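Local coordinates for glyoxalase family protein (Listeria monocytogenes, PDB 2P7O), which catalyses the hydration of the antibiotic fosfomycin, probably with manganese as its cofactor, and so confers resistance to the drug, at residues T83-K94 and S106-N114. Residues are numbered along the deposited sequence; the frame is centred on the assembly and turned at random.
Sequences TERIKALGVEMK and SIYFYDFDN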
# COMPACT_ATOMS: atom_id res chain seq x y z
N THR A 83 -18.29 -0.77 10.65
CA THR A 83 -18.58 -2.19 10.45
C THR A 83 -19.88 -2.37 9.67
O THR A 83 -20.01 -3.23 8.78
CB THR A 83 -18.63 -2.95 11.78
OG1 THR A 83 -17.30 -2.92 12.37
CG2 THR A 83 -18.99 -4.41 11.57
N GLU A 84 -20.82 -1.49 9.98
CA GLU A 84 -22.11 -1.58 9.27
C GLU A 84 -21.96 -1.18 7.81
O GLU A 84 -22.63 -1.67 6.88
CB GLU A 84 -23.06 -0.54 9.90
CG GLU A 84 -23.31 -0.78 11.39
CD GLU A 84 -24.55 -1.62 11.62
OE1 GLU A 84 -25.64 -1.18 11.19
OE2 GLU A 84 -24.43 -2.69 12.27
N ARG A 85 -21.20 -0.08 7.65
CA ARG A 85 -21.07 0.43 6.28
C ARG A 85 -20.46 -0.67 5.42
O ARG A 85 -20.85 -0.78 4.24
CB ARG A 85 -20.32 1.74 6.31
CG ARG A 85 -21.23 2.93 6.66
CD ARG A 85 -20.49 4.14 6.09
NE ARG A 85 -19.60 4.74 7.06
CZ ARG A 85 -19.30 6.04 6.92
NH1 ARG A 85 -19.88 6.64 5.87
NH2 ARG A 85 -18.55 6.67 7.77
N ILE A 86 -19.54 -1.48 5.97
CA ILE A 86 -18.89 -2.51 5.17
C ILE A 86 -19.79 -3.68 4.90
O ILE A 86 -19.83 -4.23 3.79
CB ILE A 86 -17.66 -3.02 5.98
CG1 ILE A 86 -16.84 -1.82 6.42
CG2 ILE A 86 -16.91 -4.01 5.11
CD1 ILE A 86 -15.78 -1.50 5.42
N LYS A 87 -20.51 -4.14 5.92
CA LYS A 87 -21.38 -5.31 5.68
C LYS A 87 -22.44 -4.98 4.63
O LYS A 87 -22.74 -5.71 3.71
CB LYS A 87 -22.08 -5.74 6.98
CG LYS A 87 -21.22 -6.07 8.17
CD LYS A 87 -22.03 -6.14 9.47
CE LYS A 87 -21.70 -7.40 10.25
NZ LYS A 87 -21.56 -7.23 11.72
N ALA A 88 -23.05 -3.81 4.77
CA ALA A 88 -24.00 -3.30 3.78
C ALA A 88 -23.48 -3.38 2.36
O ALA A 88 -24.33 -3.57 1.47
CB ALA A 88 -24.35 -1.83 4.07
N LEU A 89 -22.17 -3.28 2.18
CA LEU A 89 -21.66 -3.37 0.81
C LEU A 89 -21.55 -4.84 0.42
O LEU A 89 -21.61 -5.10 -0.78
CB LEU A 89 -20.38 -2.59 0.58
CG LEU A 89 -19.92 -2.24 -0.83
CD1 LEU A 89 -20.61 -1.00 -1.38
CD2 LEU A 89 -18.42 -1.98 -0.87
N GLY A 90 -21.48 -5.74 1.41
CA GLY A 90 -21.51 -7.16 1.04
C GLY A 90 -20.11 -7.75 0.91
O GLY A 90 -20.00 -8.99 0.76
N VAL A 91 -19.06 -6.93 0.98
CA VAL A 91 -17.70 -7.46 0.87
C VAL A 91 -17.30 -8.45 1.95
O VAL A 91 -17.93 -8.54 3.00
CB VAL A 91 -16.63 -6.34 0.78
CG1 VAL A 91 -16.90 -5.55 -0.49
CG2 VAL A 91 -16.69 -5.47 2.03
N GLU A 92 -16.26 -9.26 1.63
CA GLU A 92 -15.89 -10.29 2.61
C GLU A 92 -15.24 -9.54 3.77
O GLU A 92 -14.41 -8.64 3.57
CB GLU A 92 -14.88 -11.21 1.93
CG GLU A 92 -14.08 -12.04 2.89
CD GLU A 92 -13.32 -13.19 2.27
OE1 GLU A 92 -13.81 -13.71 1.24
OE2 GLU A 92 -12.31 -13.60 2.88
N MET A 93 -15.60 -9.93 4.99
CA MET A 93 -15.04 -9.28 6.17
C MET A 93 -14.61 -10.36 7.17
O MET A 93 -15.40 -11.29 7.34
CB MET A 93 -16.12 -8.41 6.84
CG MET A 93 -15.62 -7.92 8.18
SD MET A 93 -16.88 -7.21 9.25
CE MET A 93 -16.79 -5.51 8.66
N LYS A 94 -13.44 -10.16 7.75
CA LYS A 94 -12.96 -11.01 8.84
C LYS A 94 -13.60 -10.51 10.15
O LYS A 94 -13.12 -9.49 10.67
CB LYS A 94 -11.43 -11.01 8.91
CG LYS A 94 -10.81 -11.20 7.51
CD LYS A 94 -9.42 -11.80 7.60
CE LYS A 94 -9.46 -13.28 7.25
NZ LYS A 94 -8.80 -13.54 5.94
N SER A 106 -9.73 -3.24 15.34
CA SER A 106 -9.56 -3.15 13.90
C SER A 106 -10.67 -3.95 13.21
O SER A 106 -11.14 -5.00 13.71
CB SER A 106 -8.16 -3.66 13.52
OG SER A 106 -7.20 -2.68 13.87
N ILE A 107 -10.99 -3.43 12.03
CA ILE A 107 -11.80 -4.13 11.06
C ILE A 107 -10.98 -4.48 9.80
O ILE A 107 -10.36 -3.64 9.15
CB ILE A 107 -12.96 -3.24 10.60
CG1 ILE A 107 -13.59 -2.44 11.75
CG2 ILE A 107 -13.97 -4.06 9.84
CD1 ILE A 107 -14.53 -1.34 11.22
N TYR A 108 -10.96 -5.76 9.49
CA TYR A 108 -10.23 -6.25 8.33
C TYR A 108 -11.23 -6.77 7.32
O TYR A 108 -12.11 -7.56 7.71
CB TYR A 108 -9.36 -7.42 8.80
CG TYR A 108 -8.09 -7.03 9.51
CD1 TYR A 108 -8.04 -6.99 10.89
CD2 TYR A 108 -6.93 -6.75 8.80
CE1 TYR A 108 -6.88 -6.65 11.56
CE2 TYR A 108 -5.75 -6.43 9.47
CZ TYR A 108 -5.73 -6.40 10.86
OH TYR A 108 -4.55 -6.06 11.52
N PHE A 109 -11.09 -6.32 6.08
CA PHE A 109 -12.09 -6.62 5.06
C PHE A 109 -11.46 -6.48 3.68
O PHE A 109 -10.38 -5.89 3.49
CB PHE A 109 -13.32 -5.71 5.20
CG PHE A 109 -12.97 -4.22 5.10
CD1 PHE A 109 -13.23 -3.44 3.99
CD2 PHE A 109 -12.38 -3.62 6.19
CE1 PHE A 109 -12.89 -2.10 3.94
CE2 PHE A 109 -12.06 -2.27 6.21
CZ PHE A 109 -12.34 -1.51 5.10
N TYR A 110 -12.02 -7.10 2.66
CA TYR A 110 -11.40 -7.07 1.34
C TYR A 110 -12.20 -6.16 0.42
O TYR A 110 -13.33 -5.84 0.80
CB TYR A 110 -11.48 -8.48 0.66
CG TYR A 110 -10.71 -9.48 1.47
CD1 TYR A 110 -11.33 -10.05 2.60
CD2 TYR A 110 -9.38 -9.79 1.18
CE1 TYR A 110 -10.63 -10.96 3.37
CE2 TYR A 110 -8.69 -10.71 1.99
CZ TYR A 110 -9.32 -11.25 3.07
OH TYR A 110 -8.66 -12.17 3.85
N ASP A 111 -11.61 -5.78 -0.72
CA ASP A 111 -12.45 -5.05 -1.69
C ASP A 111 -13.08 -6.06 -2.65
O ASP A 111 -13.35 -7.19 -2.21
CB ASP A 111 -11.70 -3.96 -2.46
CG ASP A 111 -10.47 -4.47 -3.20
OD1 ASP A 111 -9.82 -3.61 -3.89
OD2 ASP A 111 -10.19 -5.66 -3.13
N PHE A 112 -13.25 -5.68 -3.90
CA PHE A 112 -13.82 -6.64 -4.86
C PHE A 112 -12.71 -7.31 -5.66
O PHE A 112 -13.02 -8.04 -6.59
CB PHE A 112 -14.74 -5.88 -5.82
CG PHE A 112 -15.97 -5.27 -5.15
CD1 PHE A 112 -16.19 -3.90 -5.04
CD2 PHE A 112 -16.95 -6.10 -4.61
CE1 PHE A 112 -17.32 -3.40 -4.42
CE2 PHE A 112 -18.07 -5.60 -3.99
CZ PHE A 112 -18.29 -4.23 -3.91
N ASP A 113 -11.44 -7.07 -5.29
CA ASP A 113 -10.33 -7.58 -6.12
C ASP A 113 -9.24 -8.19 -5.24
O ASP A 113 -8.04 -8.08 -5.58
CB ASP A 113 -9.74 -6.38 -6.91
CG ASP A 113 -10.78 -5.89 -7.91
OD1 ASP A 113 -10.89 -6.49 -9.01
OD2 ASP A 113 -11.54 -4.94 -7.62
N ASN A 114 -9.65 -8.85 -4.14
CA ASN A 114 -8.65 -9.52 -3.30
C ASN A 114 -7.57 -8.63 -2.73
O ASN A 114 -6.53 -9.15 -2.30
CB ASN A 114 -8.00 -10.74 -3.95
CG ASN A 114 -8.97 -11.91 -4.07
OD1 ASN A 114 -8.63 -12.90 -4.73
ND2 ASN A 114 -10.16 -11.80 -3.50
O HOH W 1 -14.96 -8.95 -1.08
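I86 and F109 pack helix 79-89 onto strand 106-110 of a mixed sheet in the glyoxalase (vicinal oxygen chelate) fold, which is built from βαβββ modules. This is the tight side. The slim δ-methyl of I86, CD1, sits over one face of the F109 ring, 3.4 Å from its centroid, a CH-pi contact offset toward the rim. F109 CG lies between its own backbone N and carbonyl carbon (chi1 58°), raising the ring toward the helix, where F21 of helix 15-26 also touches it. Alongside, flexible M93 bends at its thioether (chi3 -88°) and presses CE onto I107 CG2 at 3.4 Å, closer than usual for two carbons.

After G90, whose positive phi suits a residue with no side chain to meet the preceding carbonyl, the chain joins strand 106-110 in antiparallel fashion, with Y110 N bonded to E92 O at 3.0 Å.

Packing thins toward the exposed side, where V91 CG1 lies over the F112 ring and a water bridges E92 N to D111 O. Long enough to span the strands, K94 bends twice and brings NZ near the Y110 ring plane, hydrogen-bonded to Y110 OH at a doubtfully short 2.5 Å. Extended E92 runs beside Y110, its carboxylate salt-bridged to R65 and its CG 3.4 Å from Y110 CD1.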